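Local coordinates for protein inorganic polyphosphate/ATP-glucomannokinase (Arthrobacter sp., PDB 1WOQ) that phosphorylates glucose and probably mannose, using inorganic polyphosphate or ATP as the phosphoryl donor, at residues A74-G79 / L114-E119; P13-D18 / L60-L65; V29-G34 / A132-G137; T22-G27 / P44-A49. All blocks are in the same frame, centred on the assembly; numbering follows the deposited sequence.

Overall arrangement
From the N terminus, strand 14-19 opens interaction 2, whose loop closes when helix 51-66 packs onto that strand. Inside this loop lies interaction 4, where residues 22-27 meet residues 44-49 beyond the next strand. Interaction 3 starts inside both loops, at residues 29-34, and closes only at residues 132-137, so it crosses both. Interaction 1 follows interaction 2 in series and is nested within the long loop of interaction 3. All four reach the same five-stranded mixed sheet: interaction 1 pairs strands 78-82 and 118-122, interaction 2 adds a helix, interaction 3 joins a hairpin turn to helix 123-134, and interaction 4 lies beside a bound phosphate.

Interaction 1: residues A74-G79 / L114-E119; sequences AGSPVG and LGRPVE
Arg-116 lays its guanidinium beneath the carbonyl of Ala-74, with Ala-74 O 3.2 Å from Arg-116 CZ and over the centre of the group. The oxygen lies over the face, where the angles are too poor for a hydrogen bond. On the opposite face the methyl CG2 of Val-78 comes to 3.4 Å from Arg-116 NE, so backbone oxygen and aliphatic branch enclose the flat group.

Its polar edge faces Ser-76. Arg-116 NE donates to Ser-76 O at 2.8 Å, only 5° out of the guanidinium plane, and Arg-116 NH2 reaches Ser-76 OG at 2.9 Å in that plane. A longer bond of 3.2 Å joins Arg-116 NH2 to Ser-76 O, which therefore accepts twice. The bend at chi3 (-68°) places NE for this side-on grip. Ser-76 OG is also bonded to Ala-73 O, and Arg-116 NH1 to Ser-66 OG, which together would restrict rotation of the guanidinium.

Beyond the arginine the two backbones become parallel strands. Val-78 N donates to Pro-117 O at 2.8 Å and Val-78 O accepts from Glu-119 N at 3.1 Å, while Pro-77 CB rests 3.7 Å from Pro-117 CG.

Strand 78-82 is thus held between edge strand 118-122 and strand 14-19. Helix 51-66 touches Arg-116 through Val-62, helix 106-114 supports Val-118, and helix 250-262 meets Pro-77 and Glu-119.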
loop_
_atom_site.group_PDB
_atom_site.type_symbol
_atom_site.label_atom_id
_atom_site.label_comp_id
_atom_site.label_asym_id
_atom_site.label_seq_id
_atom_site.Cartn_x
_atom_site.Cartn_y
_atom_site.Cartn_z
ATOM N N ALA A 74 4.073 24.186 -7.588
ATOM C CA ALA A 74 5.347 23.548 -7.924
ATOM C C ALA A 74 6.202 23.072 -6.754
ATOM O O ALA A 74 6.951 22.102 -6.886
ATOM C CB ALA A 74 6.169 24.482 -8.814
ATOM N N GLY A 75 6.104 23.740 -5.612
ATOM C CA GLY A 75 6.910 23.336 -4.473
ATOM C C GLY A 75 6.163 22.553 -3.412
ATOM O O GLY A 75 6.694 22.310 -2.326
ATOM N N SER A 76 4.934 22.152 -3.720
ATOM C CA SER A 76 4.127 21.400 -2.768
ATOM C C SER A 76 4.760 20.047 -2.455
ATOM O O SER A 76 5.393 19.434 -3.313
ATOM C CB SER A 76 2.713 21.200 -3.320
ATOM O OG SER A 76 2.737 20.531 -4.568
ATOM N N PRO A 77 4.603 19.567 -1.212
ATOM C CA PRO A 77 5.173 18.276 -0.820
ATOM C C PRO A 77 4.524 17.122 -1.580
ATOM O O PRO A 77 3.357 17.197 -1.957
ATOM C CB PRO A 77 4.893 18.217 0.681
ATOM C CG PRO A 77 3.625 18.991 0.812
ATOM C CD PRO A 77 3.873 20.181 -0.088
ATOM N N VAL A 78 5.295 16.063 -1.797
ATOM C CA VAL A 78 4.819 14.885 -2.515
ATOM C C VAL A 78 4.847 13.658 -1.609
ATOM O O VAL A 78 5.843 13.402 -0.932
ATOM C CB VAL A 78 5.708 14.607 -3.751
ATOM C CG1 VAL A 78 5.264 13.329 -4.456
ATOM C CG2 VAL A 78 5.645 15.792 -4.695
ATOM N N GLY A 79 3.751 12.904 -1.607
ATOM C CA GLY A 79 3.677 11.699 -0.798
ATOM C C GLY A 79 4.080 10.503 -1.642
ATOM O O GLY A 79 3.704 10.403 -2.807
ATOM N N LEU A 114 13.772 15.367 -6.441
ATOM C CA LEU A 114 12.599 16.100 -6.919
ATOM C C LEU A 114 12.646 17.611 -6.723
ATOM O O LEU A 114 11.901 18.350 -7.378
ATOM C CB LEU A 114 11.329 15.559 -6.256
ATOM C CG LEU A 114 10.888 14.139 -6.623
ATOM C CD1 LEU A 114 9.638 13.771 -5.841
ATOM C CD2 LEU A 114 10.613 14.060 -8.105
ATOM N N GLY A 115 13.497 18.077 -5.817
ATOM C CA GLY A 115 13.584 19.508 -5.580
ATOM C C GLY A 115 12.392 20.056 -4.818
ATOM O O GLY A 115 12.048 21.229 -4.939
ATOM N N ARG A 116 11.752 19.197 -4.032
ATOM C CA ARG A 116 10.601 19.582 -3.226
ATOM C C ARG A 116 10.487 18.547 -2.114
ATOM O O ARG A 116 10.999 17.438 -2.246
ATOM C CB ARG A 116 9.326 19.587 -4.081
ATOM C CG ARG A 116 8.955 18.219 -4.639
ATOM C CD ARG A 116 8.135 18.327 -5.920
ATOM N NE ARG A 116 6.797 18.876 -5.715
ATOM C CZ ARG A 116 5.931 19.084 -6.702
ATOM N NH1 ARG A 116 6.271 18.793 -7.952
ATOM N NH2 ARG A 116 4.722 19.561 -6.446
ATOM N N PRO A 117 9.821 18.893 -1.002
ATOM C CA PRO A 117 9.696 17.918 0.087
ATOM C C PRO A 117 8.960 16.638 -0.305
ATOM O O PRO A 117 7.931 16.677 -0.975
ATOM C CB PRO A 117 8.971 18.704 1.178
ATOM C CG PRO A 117 8.208 19.747 0.413
ATOM C CD PRO A 117 9.188 20.172 -0.641
ATOM N N VAL A 118 9.511 15.507 0.115
ATOM C CA VAL A 118 8.922 14.204 -0.169
ATOM C C VAL A 118 8.896 13.408 1.122
ATOM O O VAL A 118 9.903 13.319 1.827
ATOM C CB VAL A 118 9.747 13.408 -1.205
ATOM C CG1 VAL A 118 9.152 12.012 -1.384
ATOM C CG2 VAL A 118 9.771 14.139 -2.527
ATOM N N GLU A 119 7.737 12.841 1.435
ATOM C CA GLU A 119 7.585 12.040 2.638
ATOM C C GLU A 119 7.035 10.678 2.268
ATOM O O GLU A 119 5.967 10.565 1.661
ATOM C CB GLU A 119 6.669 12.748 3.628
ATOM C CG GLU A 119 7.325 13.975 4.232
ATOM C CD GLU A 119 6.434 14.692 5.214
ATOM O OE1 GLU A 119 5.821 14.013 6.061
ATOM O OE2 GLU A 119 6.361 15.936 5.146
#

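Interaction 2: residues P13-D18 / L60-L65; sequences PLIGID and LVVAEL
Ile-17 N is held by Gly-79 O in a short backbone hydrogen bond, which fixes the strand residue whose side chain meets Val-61, Val-62 and Leu-65 of the helix. No hydrogen bond crosses between residues 13-18 and 60-65 themselves, and the contact is wholly apolar.

Ile-17 meets the helix mainly with its terminal methyl. Ile-17 CD1 comes to 3.5 Å from Val-61 CG1 and 3.9 Å from Val-62 CG2. The bend at chi2 (-66°) sets CD1 where it meets both valines. Against Val-61 the isoleucine slides past in the opposite direction, whereas it crosses Val-62 at about a right angle.

Ile-15, two residues earlier on the same face of the strand, uses two branches. Ile-15 CG2 lies 3.8 Å from Leu-65 CD1, and Ile-15 CD1 is 4.0 Å from Leu-65 CB, the two chains meeting at a slant. A looser approach of 4.4 Å separates Ile-15 CD1 from Val-62 CG1. Leu-65 CD1 also reaches the backbone of the next strand, at 3.4 Å from Gly-27 N.

The axes of strand 14-18 and helix 60-65 pass 9.6 Å apart with their directions 150° apart, so the helix runs roughly antiparallel to the strand. All five touching residues are buried. Around them, Ile-24 of strand 23-30 and Val-78 and Val-80 of strand 78-82 touch Ile-17, while Phe-41 and Val-43 of strand 35-44 touch Val-61, placing helix 51-66 across several strands of one sheet face.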
loop_
_atom_site.group_PDB
_atom_site.type_symbol
_atom_site.label_atom_id
_atom_site.label_comp_id
_atom_site.label_asym_id
_atom_site.label_seq_id
_atom_site.Cartn_x
_atom_site.Cartn_y
_atom_site.Cartn_z
ATOM N N PRO A 13 -4.911 20.235 -4.210
ATOM C CA PRO A 13 -4.641 18.801 -4.333
ATOM C C PRO A 13 -3.170 18.529 -4.039
ATOM O O PRO A 13 -2.365 19.460 -3.949
ATOM C CB PRO A 13 -5.010 18.512 -5.784
ATOM C CG PRO A 13 -4.606 19.776 -6.476
ATOM C CD PRO A 13 -5.127 20.846 -5.534
ATOM N N LEU A 14 -2.825 17.258 -3.870
ATOM C CA LEU A 14 -1.446 16.872 -3.597
ATOM C C LEU A 14 -1.091 15.674 -4.460
ATOM O O LEU A 14 -1.943 14.831 -4.739
ATOM C CB LEU A 14 -1.270 16.498 -2.123
ATOM C CG LEU A 14 -1.304 17.616 -1.076
ATOM C CD1 LEU A 14 -1.249 16.999 0.315
ATOM C CD2 LEU A 14 -0.132 18.566 -1.279
ATOM N N ILE A 15 0.165 15.600 -4.883
ATOM C CA ILE A 15 0.610 14.480 -5.695
ATOM C C ILE A 15 0.968 13.307 -4.792
ATOM O O ILE A 15 1.643 13.478 -3.775
ATOM C CB ILE A 15 1.855 14.850 -6.544
ATOM C CG1 ILE A 15 1.466 15.869 -7.618
ATOM C CG2 ILE A 15 2.455 13.585 -7.176
ATOM C CD1 ILE A 15 2.652 16.445 -8.391
ATOM N N GLY A 16 0.485 12.125 -5.162
ATOM C CA GLY A 16 0.778 10.916 -4.413
ATOM C C GLY A 16 1.438 9.947 -5.376
ATOM O O GLY A 16 1.017 9.843 -6.526
ATOM N N ILE A 17 2.471 9.243 -4.918
ATOM C CA ILE A 17 3.199 8.291 -5.755
ATOM C C ILE A 17 3.202 6.924 -5.077
ATOM O O ILE A 17 3.472 6.826 -3.884
ATOM C CB ILE A 17 4.669 8.749 -5.960
ATOM C CG1 ILE A 17 4.703 10.151 -6.576
ATOM C CG2 ILE A 17 5.410 7.763 -6.865
ATOM C CD1 ILE A 17 4.154 10.223 -7.992
ATOM N N ASP A 18 2.913 5.873 -5.840
ATOM C CA ASP A 18 2.878 4.516 -5.299
ATOM C C ASP A 18 3.947 3.666 -5.988
ATOM O O ASP A 18 3.880 3.421 -7.195
ATOM C CB ASP A 18 1.471 3.930 -5.512
ATOM C CG ASP A 18 1.254 2.602 -4.797
ATOM O OD1 ASP A 18 1.864 2.358 -3.737
ATOM O OD2 ASP A 18 0.441 1.799 -5.295
ATOM N N LEU A 60 10.296 11.239 -12.949
ATOM C CA LEU A 60 9.566 11.322 -14.210
ATOM C C LEU A 60 8.061 11.381 -13.981
ATOM O O LEU A 60 7.362 12.146 -14.646
ATOM C CB LEU A 60 9.904 10.131 -15.114
ATOM C CG LEU A 60 11.328 10.114 -15.676
ATOM C CD1 LEU A 60 11.600 8.779 -16.337
ATOM C CD2 LEU A 60 11.502 11.259 -16.668
ATOM N N VAL A 61 7.555 10.577 -13.050
ATOM C CA VAL A 61 6.119 10.589 -12.778
ATOM C C VAL A 61 5.704 11.948 -12.216
ATOM O O VAL A 61 4.715 12.538 -12.653
ATOM C CB VAL A 61 5.708 9.484 -11.776
ATOM C CG1 VAL A 61 4.209 9.583 -11.478
ATOM C CG2 VAL A 61 6.033 8.110 -12.351
ATOM N N VAL A 62 6.462 12.442 -11.242
ATOM C CA VAL A 62 6.159 13.733 -10.637
ATOM C C VAL A 62 6.256 14.859 -11.662
ATOM O O VAL A 62 5.441 15.781 -11.659
ATOM C CB VAL A 62 7.111 14.031 -9.454
ATOM C CG1 VAL A 62 6.941 15.476 -8.987
ATOM C CG2 VAL A 62 6.816 13.074 -8.302
ATOM N N ALA A 63 7.247 14.782 -12.543
ATOM C CA ALA A 63 7.421 15.808 -13.565
ATOM C C ALA A 63 6.197 15.861 -14.472
ATOM O O ALA A 63 5.715 16.939 -14.813
ATOM C CB ALA A 63 8.671 15.528 -14.388
ATOM N N GLU A 64 5.702 14.692 -14.865
ATOM C CA GLU A 64 4.529 14.607 -15.731
ATOM C C GLU A 64 3.302 15.233 -15.075
ATOM O O GLU A 64 2.627 16.070 -15.677
ATOM C CB GLU A 64 4.241 13.140 -16.076
ATOM C CG GLU A 64 2.851 12.850 -16.642
ATOM C CD GLU A 64 2.577 13.519 -17.978
ATOM O OE1 GLU A 64 3.533 13.788 -18.733
ATOM O OE2 GLU A 64 1.392 13.757 -18.282
ATOM N N LEU A 65 3.020 14.828 -13.840
ATOM C CA LEU A 65 1.862 15.341 -13.114
ATOM C C LEU A 65 1.968 16.827 -12.803
ATOM O O LEU A 65 0.972 17.545 -12.858
ATOM C CB LEU A 65 1.666 14.553 -11.811
ATOM C CG LEU A 65 1.396 13.053 -11.988
ATOM C CD1 LEU A 65 1.368 12.370 -10.623
ATOM C CD2 LEU A 65 0.076 12.841 -12.720
#

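Interaction 3: residues V29-G34 / A132-G137; sequences VDLKKG and ARYGAG
Tyr-134 carries the polar link of this contact through its hydroxyl: Tyr-134 OH donates to Leu-31 O at a short 2.5 Å. The carbonyl is met at 118°, with the donor tilted 22° from its plane, while the oxygen lies at the edge of the phenol ring.

The same side chain makes the face contact. Gly-34 CA sits 3.3 Å from the centroid of the Tyr-134 ring and 9° off the ring normal, a CH-pi interaction centred on the face. Gly-34 has no side chain to hold the ring further off. Arg-133 CG covers the centre of the opposite face, so the ring is held between its sequence neighbour and the turn. The methyl Leu-31 CD2 packs beside the hydroxyl, 3.4 Å from Tyr-134 OH, the two side chains crossing at about a right angle. An alanine in place of Tyr-134 would probably leave Leu-31 O without this donor and Gly-34 CA without its aromatic cover.

Hydrogen bonds within residues 29-34 shape the turn that is touched. Asp-30 OD1 accepts from Lys-32 N at 2.7 Å, making an Asx turn, and Asp-30 OD2 forms a 2.8 Å salt bridge with Lys-33 NZ. Asp-30 O takes Gly-34 N at 2.8 Å.

Gly-34, with positive phi, completes a tight beta-hairpin connection between antiparallel strands 23-30 and 35-44, with Gly-34 CA over the face of Tyr-134.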
loop_
_atom_site.group_PDB
_atom_site.type_symbol
_atom_site.label_atom_id
_atom_site.label_comp_id
_atom_site.label_asym_id
_atom_site.label_seq_id
_atom_site.Cartn_x
_atom_site.Cartn_y
_atom_site.Cartn_z
ATOM N N VAL A 29 -4.128 14.092 -6.276
ATOM C CA VAL A 29 -5.229 13.758 -5.386
ATOM C C VAL A 29 -5.996 14.928 -4.794
ATOM O O VAL A 29 -5.413 15.856 -4.232
ATOM C CB VAL A 29 -4.722 12.876 -4.220
ATOM C CG1 VAL A 29 -5.888 12.422 -3.348
ATOM C CG2 VAL A 29 -3.969 11.669 -4.769
ATOM N N ASP A 30 -7.315 14.861 -4.935
ATOM C CA ASP A 30 -8.221 15.860 -4.383
ATOM C C ASP A 30 -8.646 15.243 -3.052
ATOM O O ASP A 30 -9.455 14.315 -3.029
ATOM C CB ASP A 30 -9.442 16.027 -5.286
ATOM C CG ASP A 30 -10.434 17.038 -4.744
ATOM O OD1 ASP A 30 -10.706 17.015 -3.526
ATOM O OD2 ASP A 30 -10.950 17.850 -5.538
ATOM N N LEU A 31 -8.091 15.742 -1.954
ATOM C CA LEU A 31 -8.402 15.195 -0.641
ATOM C C LEU A 31 -9.836 15.431 -0.180
ATOM O O LEU A 31 -10.285 14.834 0.798
ATOM C CB LEU A 31 -7.408 15.721 0.398
ATOM C CG LEU A 31 -6.004 15.113 0.252
ATOM C CD1 LEU A 31 -5.061 15.694 1.289
ATOM C CD2 LEU A 31 -6.091 13.601 0.408
ATOM N N LYS A 32 -10.559 16.288 -0.889
ATOM C CA LYS A 32 -11.945 16.555 -0.532
ATOM C C LYS A 32 -12.843 15.406 -0.975
ATOM O O LYS A 32 -13.827 15.087 -0.306
ATOM C CB LYS A 32 -12.415 17.866 -1.167
ATOM C CG LYS A 32 -12.198 19.090 -0.288
ATOM C CD LYS A 32 -10.758 19.209 0.187
ATOM C CE LYS A 32 -10.600 20.356 1.179
ATOM N NZ LYS A 32 -9.198 20.476 1.672
ATOM N N LYS A 33 -12.502 14.776 -2.096
ATOM C CA LYS A 33 -13.299 13.663 -2.607
ATOM C C LYS A 33 -12.593 12.321 -2.456
ATOM O O LYS A 33 -13.218 11.269 -2.572
ATOM C CB LYS A 33 -13.642 13.876 -4.085
ATOM C CG LYS A 33 -14.441 15.135 -4.392
ATOM C CD LYS A 33 -13.566 16.376 -4.347
ATOM C CE LYS A 33 -14.327 17.611 -4.801
ATOM N NZ LYS A 33 -13.455 18.818 -4.838
ATOM N N GLY A 34 -11.289 12.356 -2.200
ATOM C CA GLY A 34 -10.546 11.119 -2.059
ATOM C C GLY A 34 -10.350 10.449 -3.404
ATOM O O GLY A 34 -10.221 9.225 -3.494
ATOM N N ALA A 132 -9.618 3.825 5.411
ATOM C CA ALA A 132 -10.172 4.355 6.652
ATOM C C ALA A 132 -10.927 5.664 6.431
ATOM O O ALA A 132 -11.976 5.907 7.042
ATOM C CB ALA A 132 -9.052 4.570 7.667
ATOM N N ARG A 133 -10.395 6.497 5.545
ATOM C CA ARG A 133 -10.981 7.804 5.262
ATOM C C ARG A 133 -12.024 7.847 4.152
ATOM O O ARG A 133 -13.044 8.532 4.287
ATOM C CB ARG A 133 -9.855 8.797 4.944
ATOM C CG ARG A 133 -10.301 10.101 4.296
ATOM C CD ARG A 133 -11.165 10.949 5.211
ATOM N NE ARG A 133 -11.634 12.149 4.521
ATOM C CZ ARG A 133 -12.350 13.112 5.089
ATOM N NH1 ARG A 133 -12.728 14.164 4.375
ATOM N NH2 ARG A 133 -12.686 13.027 6.370
ATOM N N TYR A 134 -11.781 7.116 3.068
ATOM C CA TYR A 134 -12.685 7.124 1.920
ATOM C C TYR A 134 -13.258 5.770 1.527
ATOM O O TYR A 134 -14.097 5.699 0.626
ATOM C CB TYR A 134 -11.952 7.673 0.693
ATOM C CG TYR A 134 -11.231 8.979 0.913
ATOM C CD1 TYR A 134 -11.939 10.173 1.052
ATOM C CD2 TYR A 134 -9.836 9.027 0.954
ATOM C CE1 TYR A 134 -11.273 11.386 1.224
ATOM C CE2 TYR A 134 -9.163 10.231 1.125
ATOM C CZ TYR A 134 -9.889 11.407 1.258
ATOM O OH TYR A 134 -9.226 12.604 1.418
ATOM N N GLY A 135 -12.808 4.703 2.178
ATOM C CA GLY A 135 -13.273 3.380 1.801
ATOM C C GLY A 135 -14.068 2.553 2.794
ATOM O O GLY A 135 -14.874 3.073 3.562
ATOM N N ALA A 136 -13.822 1.247 2.764
ATOM C CA ALA A 136 -14.521 0.287 3.612
ATOM C C ALA A 136 -14.309 0.431 5.117
ATOM O O ALA A 136 -14.990 -0.230 5.906
ATOM C CB ALA A 136 -14.164 -1.132 3.169
ATOM N N GLY A 137 -13.377 1.286 5.523
ATOM C CA GLY A 137 -13.133 1.468 6.944
ATOM C C GLY A 137 -13.799 2.694 7.546
ATOM O O GLY A 137 -13.827 2.863 8.767
#

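Interaction 4: residues T22-G27 / P44-A49; sequences TGIKGG and PTPQPA. With PO4 (phosphate ion), chain E.
The hairpin of strands 14-19 and 23-30, consistent with the first phosphate motif of the actin-like ATPase clan, supplies one side of this contact; the loop after strand 35-44 supplies the other. Thr-45 N donates to Thr-22 O at 3.3 Å; the bond is straight at hydrogen (170°), yet the donor stands 60° above the carbonyl plane.

Thr-45 OG1 comes within 2.8 Å of Gly-23 N, but the angle is poor for a hydrogen bond, and its bonded partner is Gly-20 O. With OG1 anti to the carbonyl carbon (chi1 -61°), the hydroxyl is turned onto the peptide joining Thr-22 to Gly-23. Gly-23 and Pro-44 form an antiparallel non-hydrogen-bonded pair. Beyond it, Ile-24 CD1 touches Pro-46 CD at 3.9 Å, the side chains crossing at about a right angle.

Lys-25 sends its extended chain to the phosphate ion. Lys-25 NZ binds phosphate O4 at 2.8 Å and, weakly, O1 at 3.3 Å, and bonds Asn-248 O. Thr-22 OG1 approaches phosphate O2 to 3.0 Å, and Arg-42 NE is a further ligand of the ion. An alanine at Lys-25 would probably leave phosphate O4 without this cationic partner and Asn-248 O without its ammonium donor.

The ion probably came from the crystallisation liquor. The Thr-22 side chain lies about 11 Å from the bound glucose, and the nearby ion is consistent with a ROK-family phosphoryl-donor site.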
loop_
_atom_site.group_PDB
_atom_site.type_symbol
_atom_site.label_atom_id
_atom_site.label_comp_id
_atom_site.label_asym_id
_atom_site.label_seq_id
_atom_site.Cartn_x
_atom_site.Cartn_y
_atom_site.Cartn_z
ATOM N N THR A 22 5.911 -3.940 -10.030
ATOM C CA THR A 22 5.931 -3.870 -11.485
ATOM C C THR A 22 5.716 -2.471 -12.050
ATOM O O THR A 22 6.040 -2.211 -13.206
ATOM C CB THR A 22 4.871 -4.804 -12.104
ATOM O OG1 THR A 22 3.560 -4.364 -11.729
ATOM C CG2 THR A 22 5.078 -6.231 -11.620
ATOM N N GLY A 23 5.176 -1.564 -11.246
ATOM C CA GLY A 23 4.956 -0.221 -11.746
ATOM C C GLY A 23 5.041 0.869 -10.697
ATOM O O GLY A 23 4.770 0.635 -9.519
ATOM N N ILE A 24 5.443 2.057 -11.134
ATOM C CA ILE A 24 5.538 3.222 -10.264
ATOM C C ILE A 24 4.523 4.185 -10.849
ATOM O O ILE A 24 4.702 4.707 -11.949
ATOM C CB ILE A 24 6.940 3.844 -10.301
ATOM C CG1 ILE A 24 7.929 2.889 -9.628
ATOM C CG2 ILE A 24 6.932 5.210 -9.615
ATOM C CD1 ILE A 24 9.347 3.398 -9.595
ATOM N N LYS A 25 3.438 4.395 -10.118
ATOM C CA LYS A 25 2.371 5.250 -10.593
ATOM C C LYS A 25 2.069 6.407 -9.666
ATOM O O LYS A 25 2.365 6.362 -8.472
ATOM C CB LYS A 25 1.110 4.415 -10.800
ATOM C CG LYS A 25 0.749 3.562 -9.601
ATOM C CD LYS A 25 -0.445 2.661 -9.891
ATOM C CE LYS A 25 -0.694 1.711 -8.732
ATOM N NZ LYS A 25 -1.843 0.798 -8.988
ATOM N N GLY A 26 1.468 7.446 -10.227
ATOM C CA GLY A 26 1.138 8.602 -9.421
ATOM C C GLY A 26 -0.134 9.257 -9.904
ATOM O O GLY A 26 -0.635 8.959 -10.991
ATOM N N GLY A 27 -0.655 10.156 -9.084
ATOM C CA GLY A 27 -1.867 10.860 -9.439
ATOM C C GLY A 27 -1.975 12.125 -8.622
ATOM O O GLY A 27 -1.327 12.257 -7.584
ATOM N N PRO A 44 7.302 2.020 -15.881
ATOM C CA PRO A 44 7.723 0.708 -15.387
ATOM C C PRO A 44 8.684 0.796 -14.213
ATOM O O PRO A 44 9.521 1.695 -14.154
ATOM C CB PRO A 44 8.390 0.073 -16.608
ATOM C CG PRO A 44 7.720 0.756 -17.763
ATOM C CD PRO A 44 7.664 2.187 -17.297
ATOM N N THR A 45 8.558 -0.136 -13.274
ATOM C CA THR A 45 9.463 -0.154 -12.139
ATOM C C THR A 45 10.794 -0.620 -12.716
ATOM O O THR A 45 10.883 -1.705 -13.299
ATOM C CB THR A 45 9.013 -1.151 -11.056
ATOM O OG1 THR A 45 7.722 -0.772 -10.556
ATOM C CG2 THR A 45 10.011 -1.163 -9.906
ATOM N N PRO A 46 11.845 0.199 -12.577
ATOM C CA PRO A 46 13.150 -0.191 -13.112
ATOM C C PRO A 46 13.660 -1.488 -12.496
ATOM O O PRO A 46 13.323 -1.825 -11.360
ATOM C CB PRO A 46 14.031 1.010 -12.778
ATOM C CG PRO A 46 13.418 1.529 -11.512
ATOM C CD PRO A 46 11.941 1.455 -11.811
ATOM N N GLN A 47 14.466 -2.219 -13.260
ATOM C CA GLN A 47 15.025 -3.476 -12.788
ATOM C C GLN A 47 16.506 -3.563 -13.131
ATOM O O GLN A 47 16.890 -3.482 -14.298
ATOM C CB GLN A 47 14.268 -4.658 -13.398
ATOM C CG GLN A 47 12.808 -4.729 -12.972
ATOM C CD GLN A 47 12.641 -4.907 -11.469
ATOM O OE1 GLN A 47 11.541 -4.758 -10.935
ATOM N NE2 GLN A 47 13.731 -5.236 -10.783
ATOM N N PRO A 48 17.360 -3.711 -12.106
ATOM C CA PRO A 48 16.960 -3.792 -10.698
ATOM C C PRO A 48 16.374 -2.477 -10.185
ATOM O O PRO A 48 16.675 -1.409 -10.714
ATOM C CB PRO A 48 18.263 -4.156 -9.994
ATOM C CG PRO A 48 19.280 -3.438 -10.817
ATOM C CD PRO A 48 18.829 -3.749 -12.231
ATOM N N ALA A 49 15.535 -2.562 -9.160
ATOM C CA ALA A 49 14.920 -1.375 -8.587
ATOM C C ALA A 49 15.788 -0.856 -7.446
ATOM O O ALA A 49 15.518 -1.124 -6.277
ATOM C CB ALA A 49 13.517 -1.702 -8.081
HETATM P P PO4 E . 0.393 -1.359 -10.856
HETATM O O1 PO4 E . -0.946 -1.005 -11.632
HETATM O O2 PO4 E . 1.118 -2.611 -11.303
HETATM O O3 PO4 E . 1.249 -0.104 -11.157
HETATM O O4 PO4 E . -0.061 -1.382 -9.407
#